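NTF2-like Protein (Anabaena variabilis ATCC 29413, PDB 3DMC) is of unknown function but belongs to the SnoaL-like branch of the NTF2 superfamily, whose cone-shaped alpha+beta fold commonly encloses a ligand-binding or catalytic pocket. Local coordinates at residues A[33-47]-A[113-127]. Numbering follows the deposited sequence.
Sequences FLDMLTEDFTFWFPM and FDVRGDKICSYREYF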
ATOM      1  N   PHE A  33      15.479   7.928  12.481  1.00 12.48           N
ATOM      2  CA  PHE A  33      14.301   7.071  12.252  1.00 10.72           C
ATOM      3  C   PHE A  33      14.221   5.975  13.322  1.00 11.58           C
ATOM      4  O   PHE A  33      13.176   5.748  13.920  1.00 13.01           O
ATOM      5  CB  PHE A  33      14.298   6.458  10.836  1.00  9.77           C
ATOM      6  CG  PHE A  33      13.080   5.657  10.554  1.00 13.73           C
ATOM      7  CD1 PHE A  33      11.841   6.290  10.449  1.00  9.81           C
ATOM      8  CD2 PHE A  33      13.148   4.279  10.375  1.00 15.39           C
ATOM      9  CE1 PHE A  33      10.685   5.567  10.176  1.00  9.77           C
ATOM     10  CE2 PHE A  33      11.995   3.560  10.115  1.00 11.55           C
ATOM     11  CZ  PHE A  33      10.754   4.220  10.026  1.00 14.39           C
ATOM     12  N   LEU A  34      15.342   5.309  13.569  1.00 13.15           N
ATOM     13  CA  LEU A  34      15.395   4.201  14.524  1.00 13.19           C
ATOM     14  C   LEU A  34      15.007   4.653  15.930  1.00 13.71           C
ATOM     15  O   LEU A  34      14.344   3.939  16.683  1.00 13.58           O
ATOM     16  CB  LEU A  34      16.801   3.584  14.566  1.00 14.37           C
ATOM     17  CG  LEU A  34      17.243   2.786  13.347  1.00 16.90           C
ATOM     18  CD1 LEU A  34      18.726   2.466  13.422  1.00 13.81           C
ATOM     19  CD2 LEU A  34      16.416   1.499  13.197  1.00 17.06           C
ATOM     20  N   ASP A  35      15.415   5.868  16.253  1.00 15.03           N
ATOM     21  CA  ASP A  35      15.204   6.407  17.593  1.00 15.97           C
ATOM     22  C   ASP A  35      13.702   6.595  17.849  1.00 18.09           C
ATOM     23  O   ASP A  35      13.241   6.713  18.994  1.00 19.45           O
ATOM     24  CB  ASP A  35      15.959   7.727  17.793  1.00 16.58           C
ATOM     25  CG  ASP A  35      17.447   7.522  18.047  1.00 19.15           C
ATOM     26  OD1 ASP A  35      17.894   6.375  18.229  1.00 20.73           O
ATOM     27  OD2 ASP A  35      18.186   8.535  18.066  1.00 23.53           O
HETATM   28  N   MSE A  36      12.939   6.638  16.763  1.00 16.32           N
HETATM   29  CA  MSE A  36      11.507   6.870  16.887  1.00 15.78           C
HETATM   30  C   MSE A  36      10.727   5.584  16.931  1.00 13.62           C
HETATM   31  O   MSE A  36       9.497   5.609  17.004  1.00 14.37           O
HETATM   32  CB  MSE A  36      10.982   7.717  15.738  1.00 17.08           C
HETATM   33  CG  MSE A  36      11.049   9.190  16.003  1.00 21.53           C
HETATM   34 SE   MSE A  36      10.173   9.904  14.490  0.75 23.34          SE
HETATM   35  CE  MSE A  36       8.283   9.708  15.041  1.00 16.98           C
ATOM     36  N   LEU A  37      11.439   4.466  16.888  1.00 12.32           N
ATOM     37  CA  LEU A  37      10.784   3.142  16.884  1.00 13.58           C
ATOM     38  C   LEU A  37      10.669   2.561  18.295  1.00 15.09           C
ATOM     39  O   LEU A  37      11.574   2.693  19.117  1.00 16.54           O
ATOM     40  CB  LEU A  37      11.535   2.168  15.956  1.00 14.98           C
ATOM     41  CG  LEU A  37      11.915   2.725  14.587  1.00  9.40           C
ATOM     42  CD1 LEU A  37      12.606   1.684  13.708  1.00 12.92           C
ATOM     43  CD2 LEU A  37      10.654   3.241  13.890  1.00  9.04           C
ATOM     44  N   THR A  38       9.539   1.919  18.555  1.00 15.90           N
ATOM     45  CA  THR A  38       9.279   1.256  19.837  1.00 14.15           C
ATOM     46  C   THR A  38      10.156   0.010  19.983  1.00 14.96           C
ATOM     47  O   THR A  38      10.670  -0.549  19.016  1.00 14.21           O
ATOM     48  CB  THR A  38       7.792   0.856  20.010  1.00 12.74           C
ATOM     49  OG1 THR A  38       7.450  -0.104  19.015  1.00 13.81           O
ATOM     50  CG2 THR A  38       6.877   2.045  19.967  1.00 16.22           C
ATOM     51  N   GLU A  39      10.334  -0.443  21.219  1.00 15.38           N
ATOM     52  CA  GLU A  39      11.211  -1.574  21.461  1.00 17.39           C
ATOM     53  C   GLU A  39      10.671  -2.861  20.837  1.00 17.09           C
ATOM     54  O   GLU A  39      11.430  -3.784  20.533  1.00 19.29           O
ATOM     55  CB  GLU A  39      11.444  -1.786  22.968  1.00 19.64           C
ATOM     56  CG  GLU A  39      12.143  -0.607  23.646  1.00 28.80           C
ATOM     57  CD  GLU A  39      13.437  -0.202  22.945  1.00 38.46           C
ATOM     58  OE1 GLU A  39      14.314  -1.069  22.724  1.00 42.24           O
ATOM     59  OE2 GLU A  39      13.582   0.998  22.618  1.00 42.86           O
ATOM     60  N   ASP A  40       9.354  -2.898  20.668  1.00 16.45           N
ATOM     61  CA  ASP A  40       8.657  -4.077  20.122  1.00 15.56           C
ATOM     62  C   ASP A  40       8.342  -3.867  18.638  1.00 13.72           C
ATOM     63  O   ASP A  40       7.491  -4.531  18.069  1.00 11.13           O
ATOM     64  CB  ASP A  40       7.380  -4.438  20.894  1.00 14.84           C
ATOM     65  CG  ASP A  40       6.322  -3.354  20.863  1.00 14.73           C
ATOM     66  OD1 ASP A  40       6.649  -2.173  20.570  1.00 15.34           O
ATOM     67  OD2 ASP A  40       5.151  -3.662  21.173  1.00 19.52           O
ATOM     68  N   PHE A  41       9.074  -2.938  18.047  1.00 15.10           N
ATOM     69  CA  PHE A  41       8.905  -2.595  16.620  1.00 14.39           C
ATOM     70  C   PHE A  41       8.935  -3.848  15.735  1.00 14.14           C
ATOM     71  O   PHE A  41       9.815  -4.693  15.885  1.00 16.17           O
ATOM     72  CB  PHE A  41      10.021  -1.647  16.171  1.00 13.84           C
ATOM     73  CG  PHE A  41       9.947  -1.269  14.713  1.00 13.08           C
ATOM     74  CD1 PHE A  41       9.023  -0.340  14.281  1.00 12.45           C
ATOM     75  CD2 PHE A  41      10.816  -1.842  13.772  1.00 16.37           C
ATOM     76  CE1 PHE A  41       8.961   0.026  12.910  1.00 10.66           C
ATOM     77  CE2 PHE A  41      10.768  -1.470  12.407  1.00 12.33           C
ATOM     78  CZ  PHE A  41       9.820  -0.537  11.996  1.00  9.72           C
ATOM     79  N   THR A  42       7.976  -3.954  14.811  1.00 12.06           N
ATOM     80  CA  THR A  42       8.018  -5.032  13.798  1.00  8.77           C
ATOM     81  C   THR A  42       7.879  -4.423  12.430  1.00 11.83           C
ATOM     82  O   THR A  42       7.383  -3.307  12.274  1.00 10.57           O
ATOM     83  CB  THR A  42       6.887  -6.048  13.942  1.00 14.53           C
ATOM     84  OG1 THR A  42       5.645  -5.458  13.509  1.00 14.69           O
ATOM     85  CG2 THR A  42       6.779  -6.574  15.359  1.00 13.54           C
ATOM     86  N   PHE A  43       8.387  -5.130  11.448  1.00 11.17           N
ATOM     87  CA  PHE A  43       8.277  -4.628  10.062  1.00 12.63           C
ATOM     88  C   PHE A  43       8.079  -5.800   9.140  1.00 11.99           C
ATOM     89  O   PHE A  43       8.641  -6.875   9.328  1.00 14.90           O
ATOM     90  CB  PHE A  43       9.464  -3.762   9.611  1.00 13.88           C
ATOM     91  CG  PHE A  43      10.821  -4.459   9.623  1.00 15.08           C
ATOM     92  CD1 PHE A  43      11.513  -4.660  10.812  1.00 14.41           C
ATOM     93  CD2 PHE A  43      11.423  -4.868   8.461  1.00 19.28           C
ATOM     94  CE1 PHE A  43      12.755  -5.276  10.810  1.00 15.81           C
ATOM     95  CE2 PHE A  43      12.656  -5.491   8.469  1.00 17.18           C
ATOM     96  CZ  PHE A  43      13.315  -5.684   9.656  1.00 15.56           C
ATOM     97  N   TRP A  44       7.248  -5.568   8.144  1.00  8.68           N
ATOM     98  CA  TRP A  44       6.941  -6.588   7.124  1.00  8.72           C
ATOM     99  C   TRP A  44       7.474  -6.103   5.766  1.00  8.36           C
ATOM    100  O   TRP A  44       7.268  -4.956   5.377  1.00  9.64           O
ATOM    101  CB  TRP A  44       5.421  -6.788   7.025  1.00  8.15           C
ATOM    102  CG  TRP A  44       4.926  -8.179   7.175  1.00 11.56           C
ATOM    103  CD1 TRP A  44       4.389  -8.731   8.302  1.00 15.18           C
ATOM    104  CD2 TRP A  44       4.873  -9.197   6.166  1.00 13.48           C
ATOM    105  NE1 TRP A  44       4.032 -10.023   8.063  1.00 19.33           N
ATOM    106  CE2 TRP A  44       4.317 -10.342   6.762  1.00 15.62           C
ATOM    107  CE3 TRP A  44       5.269  -9.263   4.835  1.00 11.39           C
ATOM    108  CZ2 TRP A  44       4.129 -11.535   6.064  1.00 11.62           C
ATOM    109  CZ3 TRP A  44       5.073 -10.460   4.131  1.00 13.12           C
ATOM    110  CH2 TRP A  44       4.523 -11.584   4.765  1.00 15.27           C
ATOM    111  N   PHE A  45       8.143  -7.003   5.059  1.00 11.06           N
ATOM    112  CA  PHE A  45       8.741  -6.703   3.758  1.00 10.79           C
ATOM    113  C   PHE A  45       8.456  -7.850   2.752  1.00  8.81           C
ATOM    114  O   PHE A  45       8.308  -8.987   3.124  1.00 10.22           O
ATOM    115  CB  PHE A  45      10.237  -6.409   3.960  1.00 10.46           C
ATOM    116  CG  PHE A  45      10.954  -5.923   2.734  1.00 10.17           C
ATOM    117  CD1 PHE A  45      10.962  -4.579   2.402  1.00  9.68           C
ATOM    118  CD2 PHE A  45      11.654  -6.814   1.926  1.00  9.23           C
ATOM    119  CE1 PHE A  45      11.648  -4.131   1.277  1.00  9.34           C
ATOM    120  CE2 PHE A  45      12.328  -6.371   0.804  1.00 12.62           C
ATOM    121  CZ  PHE A  45      12.330  -5.033   0.481  1.00 12.03           C
ATOM    122  N   PRO A  46       8.326  -7.527   1.452  1.00  8.41           N
ATOM    123  CA  PRO A  46       7.723  -8.534   0.590  1.00  7.96           C
ATOM    124  C   PRO A  46       8.554  -9.725   0.191  1.00 10.34           C
ATOM    125  O   PRO A  46       7.999 -10.780  -0.093  1.00 13.63           O
ATOM    126  CB  PRO A  46       7.347  -7.730  -0.672  1.00 10.53           C
ATOM    127  CG  PRO A  46       7.250  -6.316  -0.189  1.00 10.16           C
ATOM    128  CD  PRO A  46       8.321  -6.194   0.830  1.00  9.99           C
HETATM  129  N   MSE A  47       9.866  -9.541   0.145  1.00 10.70           N
HETATM  130  CA  MSE A  47      10.758 -10.554  -0.436  1.00 12.79           C
HETATM  131  C   MSE A  47      12.173 -10.502   0.082  1.00 13.87           C
HETATM  132  O   MSE A  47      12.631  -9.534   0.679  1.00 12.21           O
HETATM  133  CB  MSE A  47      10.780 -10.455  -1.980  1.00 12.79           C
HETATM  134  CG  MSE A  47      11.449  -9.234  -2.529  1.00 16.29           C
HETATM  135 SE   MSE A  47      11.416  -9.231  -4.514  0.75 20.20          SE
HETATM  136  CE  MSE A  47      13.303  -9.394  -4.962  1.00 15.87           C
ATOM    137  N   PHE A 113       2.685   2.861   8.516  1.00  6.85           N
ATOM    138  CA  PHE A 113       3.175   2.878   9.914  1.00  6.63           C
ATOM    139  C   PHE A 113       1.994   2.743  10.886  1.00  6.07           C
ATOM    140  O   PHE A 113       0.925   3.346  10.670  1.00 11.14           O
ATOM    141  CB  PHE A 113       3.837   4.246  10.283  1.00  9.40           C
ATOM    142  CG  PHE A 113       5.013   4.665   9.427  1.00 11.65           C
ATOM    143  CD1 PHE A 113       5.786   3.765   8.759  1.00 10.55           C
ATOM    144  CD2 PHE A 113       5.407   6.009   9.397  1.00 14.26           C
ATOM    145  CE1 PHE A 113       6.881   4.162   7.998  1.00 16.21           C
ATOM    146  CE2 PHE A 113       6.488   6.401   8.656  1.00 15.69           C
ATOM    147  CZ  PHE A 113       7.247   5.471   7.962  1.00 13.77           C
ATOM    148  N   ASP A 114       2.212   2.051  12.006  1.00  9.49           N
ATOM    149  CA  ASP A 114       1.353   2.225  13.187  1.00 11.17           C
ATOM    150  C   ASP A 114       2.069   3.130  14.164  1.00 12.18           C
ATOM    151  O   ASP A 114       3.283   3.006  14.371  1.00 13.26           O
ATOM    152  CB  ASP A 114       1.066   0.899  13.885  1.00 10.65           C
ATOM    153  CG  ASP A 114       0.015   0.091  13.192  1.00 13.48           C
ATOM    154  OD1 ASP A 114      -0.368   0.412  12.057  1.00 13.73           O
ATOM    155  OD2 ASP A 114      -0.477  -0.871  13.813  1.00 18.82           O
ATOM    156  N   VAL A 115       1.290   3.993  14.789  1.00 12.86           N
ATOM    157  CA  VAL A 115       1.788   4.917  15.820  1.00 13.56           C
ATOM    158  C   VAL A 115       1.299   4.542  17.201  1.00 14.12           C
ATOM    159  O   VAL A 115       0.124   4.202  17.420  1.00 11.70           O
ATOM    160  CB  VAL A 115       1.366   6.364  15.513  1.00 14.18           C
ATOM    161  CG1 VAL A 115       1.740   7.324  16.658  1.00 11.69           C
ATOM    162  CG2 VAL A 115       2.001   6.843  14.212  1.00 13.94           C
ATOM    163  N   ARG A 116       2.244   4.617  18.122  1.00 13.92           N
ATOM    164  CA  ARG A 116       1.991   4.450  19.556  1.00 18.20           C
ATOM    165  C   ARG A 116       2.678   5.560  20.345  1.00 15.23           C
ATOM    166  O   ARG A 116       3.906   5.562  20.527  1.00 15.64           O
ATOM    167  CB  ARG A 116       2.437   3.075  20.040  1.00 18.33           C
ATOM    168  CG  ARG A 116       1.979   2.768  21.477  1.00 20.19           C
ATOM    169  CD  ARG A 116       2.785   1.632  22.127  1.00 22.06           C
ATOM    170  NE  ARG A 116       2.587   0.397  21.392  1.00 16.66           N
ATOM    171  CZ  ARG A 116       3.533  -0.503  21.149  1.00 15.11           C
ATOM    172  NH1 ARG A 116       4.760  -0.334  21.600  1.00 20.56           N
ATOM    173  NH2 ARG A 116       3.234  -1.573  20.438  1.00 17.83           N
ATOM    174  N   GLY A 117       1.867   6.498  20.804  1.00 16.21           N
ATOM    175  CA  GLY A 117       2.392   7.662  21.532  1.00 17.49           C
ATOM    176  C   GLY A 117       3.225   8.522  20.616  1.00 16.60           C
ATOM    177  O   GLY A 117       2.774   8.939  19.553  1.00 17.51           O
ATOM    178  N   ASP A 118       4.461   8.736  21.022  1.00 18.59           N
ATOM    179  CA  ASP A 118       5.378   9.616  20.305  1.00 19.33           C
ATOM    180  C   ASP A 118       6.287   8.787  19.425  1.00 16.42           C
ATOM    181  O   ASP A 118       7.267   9.273  18.873  1.00 17.48           O
ATOM    182  CB  ASP A 118       6.165  10.530  21.254  1.00 20.86           C
ATOM    183  CG  ASP A 118       7.058   9.776  22.213  1.00 26.98           C
ATOM    184  OD1 ASP A 118       6.733   8.615  22.573  1.00 37.99           O
ATOM    185  OD2 ASP A 118       8.082  10.355  22.622  1.00 38.89           O
ATOM    186  N   LYS A 119       5.902   7.522  19.272  1.00 16.42           N
ATOM    187  CA  LYS A 119       6.675   6.559  18.466  1.00 15.44           C
ATOM    188  C   LYS A 119       5.869   5.747  17.438  1.00 14.10           C
ATOM    189  O   LYS A 119       4.640   5.754  17.412  1.00 13.04           O
ATOM    190  CB  LYS A 119       7.444   5.602  19.386  1.00 15.70           C
ATOM    191  CG  LYS A 119       8.567   6.300  20.140  1.00 19.40           C
ATOM    192  CD  LYS A 119       9.212   5.457  21.195  1.00 27.14           C
ATOM    193  CE  LYS A 119      10.223   6.283  21.985  1.00 34.65           C
ATOM    194  NZ  LYS A 119      10.889   5.481  23.050  1.00 42.82           N
ATOM    195  N   ILE A 120       6.648   5.017  16.647  1.00 13.84           N
ATOM    196  CA  ILE A 120       6.156   4.078  15.601  1.00 14.16           C
ATOM    197  C   ILE A 120       6.446   2.650  16.025  1.00 12.15           C
ATOM    198  O   ILE A 120       7.603   2.308  16.361  1.00 12.14           O
ATOM    199  CB  ILE A 120       6.828   4.381  14.230  1.00 12.10           C
ATOM    200  CG1 ILE A 120       6.401   5.781  13.746  1.00 16.09           C
ATOM    201  CG2 ILE A 120       6.550   3.267  13.184  1.00 14.64           C
ATOM    202  CD1 ILE A 120       7.304   6.374  12.649  1.00 15.88           C
ATOM    203  N   CYS A 121       5.398   1.814  15.996  1.00 11.97           N
ATOM    204  CA  CYS A 121       5.487   0.440  16.529  1.00 12.00           C
ATOM    205  C   CYS A 121       5.474  -0.633  15.444  1.00 11.46           C
ATOM    206  O   CYS A 121       5.829  -1.787  15.664  1.00 11.76           O
ATOM    207  CB  CYS A 121       4.369   0.169  17.561  1.00 14.73           C
ATOM    208  SG  CYS A 121       2.682   0.482  17.008  1.00 16.05           S
ATOM    209  N   SER A 122       5.136  -0.242  14.225  1.00  9.79           N
ATOM    210  CA  SER A 122       5.248  -1.211  13.126  1.00  9.15           C
ATOM    211  C   SER A 122       5.281  -0.520  11.768  1.00  9.30           C
ATOM    212  O   SER A 122       4.892   0.637  11.626  1.00  8.05           O
ATOM    213  CB  SER A 122       4.105  -2.214  13.154  1.00 11.30           C
ATOM    214  OG  SER A 122       2.876  -1.553  12.928  1.00 14.18           O
ATOM    215  N   TYR A 123       5.749  -1.303  10.811  1.00 10.59           N
ATOM    216  CA  TYR A 123       6.027  -0.860   9.455  1.00  8.48           C
ATOM    217  C   TYR A 123       5.695  -1.972   8.481  1.00 10.56           C
ATOM    218  O   TYR A 123       6.014  -3.112   8.716  1.00  8.72           O
ATOM    219  CB  TYR A 123       7.525  -0.507   9.410  1.00 11.47           C
ATOM    220  CG  TYR A 123       8.189  -0.248   8.079  1.00 13.19           C
ATOM    221  CD1 TYR A 123       8.416  -1.273   7.150  1.00 12.22           C
ATOM    222  CD2 TYR A 123       8.658   1.009   7.779  1.00 14.99           C
ATOM    223  CE1 TYR A 123       9.091  -1.028   5.945  1.00  9.31           C
ATOM    224  CE2 TYR A 123       9.312   1.268   6.593  1.00 12.40           C
ATOM    225  CZ  TYR A 123       9.555   0.251   5.689  1.00  7.85           C
ATOM    226  OH  TYR A 123      10.207   0.572   4.519  1.00 16.10           O
ATOM    227  N   ARG A 124       5.064  -1.606   7.369  1.00  8.64           N
ATOM    228  CA  ARG A 124       4.750  -2.531   6.300  1.00  9.41           C
ATOM    229  C   ARG A 124       5.004  -1.832   4.985  1.00 11.69           C
ATOM    230  O   ARG A 124       4.547  -0.688   4.798  1.00  9.50           O
ATOM    231  CB  ARG A 124       3.284  -2.956   6.350  1.00  9.14           C
ATOM    232  CG  ARG A 124       2.905  -3.724   7.636  1.00  9.79           C
ATOM    233  CD  ARG A 124       1.373  -3.713   7.880  1.00 10.51           C
ATOM    234  NE  ARG A 124       0.923  -2.358   8.157  1.00 11.21           N
ATOM    235  CZ  ARG A 124       1.107  -1.760   9.318  1.00 11.60           C
ATOM    236  NH1 ARG A 124       1.632  -2.461  10.329  1.00 11.76           N
ATOM    237  NH2 ARG A 124       0.728  -0.510   9.478  1.00 12.60           N
ATOM    238  N   GLU A 125       5.756  -2.522   4.138  1.00  9.72           N
ATOM    239  CA  GLU A 125       6.112  -2.060   2.798  1.00  9.76           C
ATOM    240  C   GLU A 125       5.494  -2.896   1.690  1.00  8.31           C
ATOM    241  O   GLU A 125       5.497  -4.136   1.710  1.00  9.69           O
ATOM    242  CB  GLU A 125       7.638  -1.975   2.632  1.00 10.27           C
ATOM    243  CG  GLU A 125       8.007  -1.385   1.267  1.00  7.31           C
ATOM    244  CD  GLU A 125       9.465  -1.021   1.080  1.00 16.17           C
ATOM    245  OE1 GLU A 125      10.187  -0.795   2.075  1.00 14.38           O
ATOM    246  OE2 GLU A 125       9.873  -0.945  -0.105  1.00 17.45           O
ATOM    247  N   TYR A 126       4.950  -2.163   0.714  1.00  7.08           N
ATOM    248  CA  TYR A 126       4.296  -2.750  -0.472  1.00  6.77           C
ATOM    249  C   TYR A 126       4.877  -2.130  -1.755  1.00  6.70           C
ATOM    250  O   TYR A 126       5.139  -0.918  -1.803  1.00  9.84           O
ATOM    251  CB  TYR A 126       2.787  -2.477  -0.459  1.00  7.85           C
ATOM    252  CG  TYR A 126       2.024  -2.890   0.785  1.00  7.29           C
ATOM    253  CD1 TYR A 126       2.022  -2.098   1.951  1.00  9.01           C
ATOM    254  CD2 TYR A 126       1.282  -4.080   0.802  1.00  7.78           C
ATOM    255  CE1 TYR A 126       1.285  -2.460   3.066  1.00  7.17           C
ATOM    256  CE2 TYR A 126       0.557  -4.468   1.955  1.00 10.12           C
ATOM    257  CZ  TYR A 126       0.579  -3.646   3.091  1.00  9.28           C
ATOM    258  OH  TYR A 126      -0.148  -4.018   4.216  1.00 12.06           O
ATOM    259  N   PHE A 127       5.076  -2.965  -2.774  1.00  8.11           N
ATOM    260  CA  PHE A 127       5.632  -2.540  -4.084  1.00  8.79           C
ATOM    261  C   PHE A 127       4.490  -2.284  -5.071  1.00  8.73           C
ATOM    262  O   PHE A 127       3.623  -3.142  -5.241  1.00  8.91           O
ATOM    263  CB  PHE A 127       6.525  -3.639  -4.721  1.00 10.91           C
ATOM    264  CG  PHE A 127       7.694  -4.117  -3.875  1.00 14.57           C
ATOM    265  CD1 PHE A 127       8.217  -3.338  -2.863  1.00  9.56           C
ATOM    266  CD2 PHE A 127       8.317  -5.314  -4.174  1.00 17.13           C
ATOM    267  CE1 PHE A 127       9.340  -3.778  -2.111  1.00 17.96           C
ATOM    268  CE2 PHE A 127       9.425  -5.763  -3.454  1.00 18.41           C
ATOM    269  CZ  PHE A 127       9.936  -4.998  -2.420  1.00 17.85           C
TER
HETATM  270  O   HOH W   1      11.987   2.781  21.766  1.00 28.39           O
HETATM  271  O   HOH W   2       4.892  -3.795  17.281  1.00 18.81           O
HETATM  272  O   HOH W   3       5.008  -5.339  10.758  1.00 17.69           O
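With CG set between the backbone N and the carbonyl carbon (chi1 62°), Asp40 brings its carboxylate up to Arg116, whose own CG stands anti to the backbone N before the chain bends at chi3. In the curved sheet of the NTF2-like fold, this salt bridge sits beside the corner at Glu39 and Asp40, between the short parallel pairing of 37-38 and that of 41-45, both with strand 119-127. The groups meet end-on but twisted, planes 48° apart: Arg116 NH1 to Asp40 OD1 (2.8 Å) is the straighter bond, and Arg116 NH2 reaches Asp40 OD2 on its syn side at 2.9 Å. Thr38 OG1 also donates to Asp40 OD1 (2.7 Å); together with the two arginine bonds this should restrict the carboxylate's rotation. Cys121 CB lies over one face of the guanidinium.

At the corner a water donates to Asp40 O and Cys121 O, and Cys121 O also accepts Thr42 N (3.2 Å), where the direct ladder restarts. Strands 41-45 and 119-127 then run at 7° to each other, with Trp44 N to Tyr123 O at 2.8 Å.

On the face turned to helices 9-27 and 57-69, Phe41 CZ comes within 3.5 Å of Tyr123 CB, and Phe33, Leu37 and Ile120 extend this apolar layer. Tyr123 OH and Glu125 OE1 are hydrogen-bonded; the Glu125 carboxylate, nearly perpendicular to the Phe45 ring, lies near a bound acetate, probably from the crystallisation liquor, which may mark the pocket expected in this fold. At the far end Phe127 meets the face of Phe45 offset edge-to-face, and receives Pro46 CG over its own face, 3.8 Å from the Phe127 ring centroid.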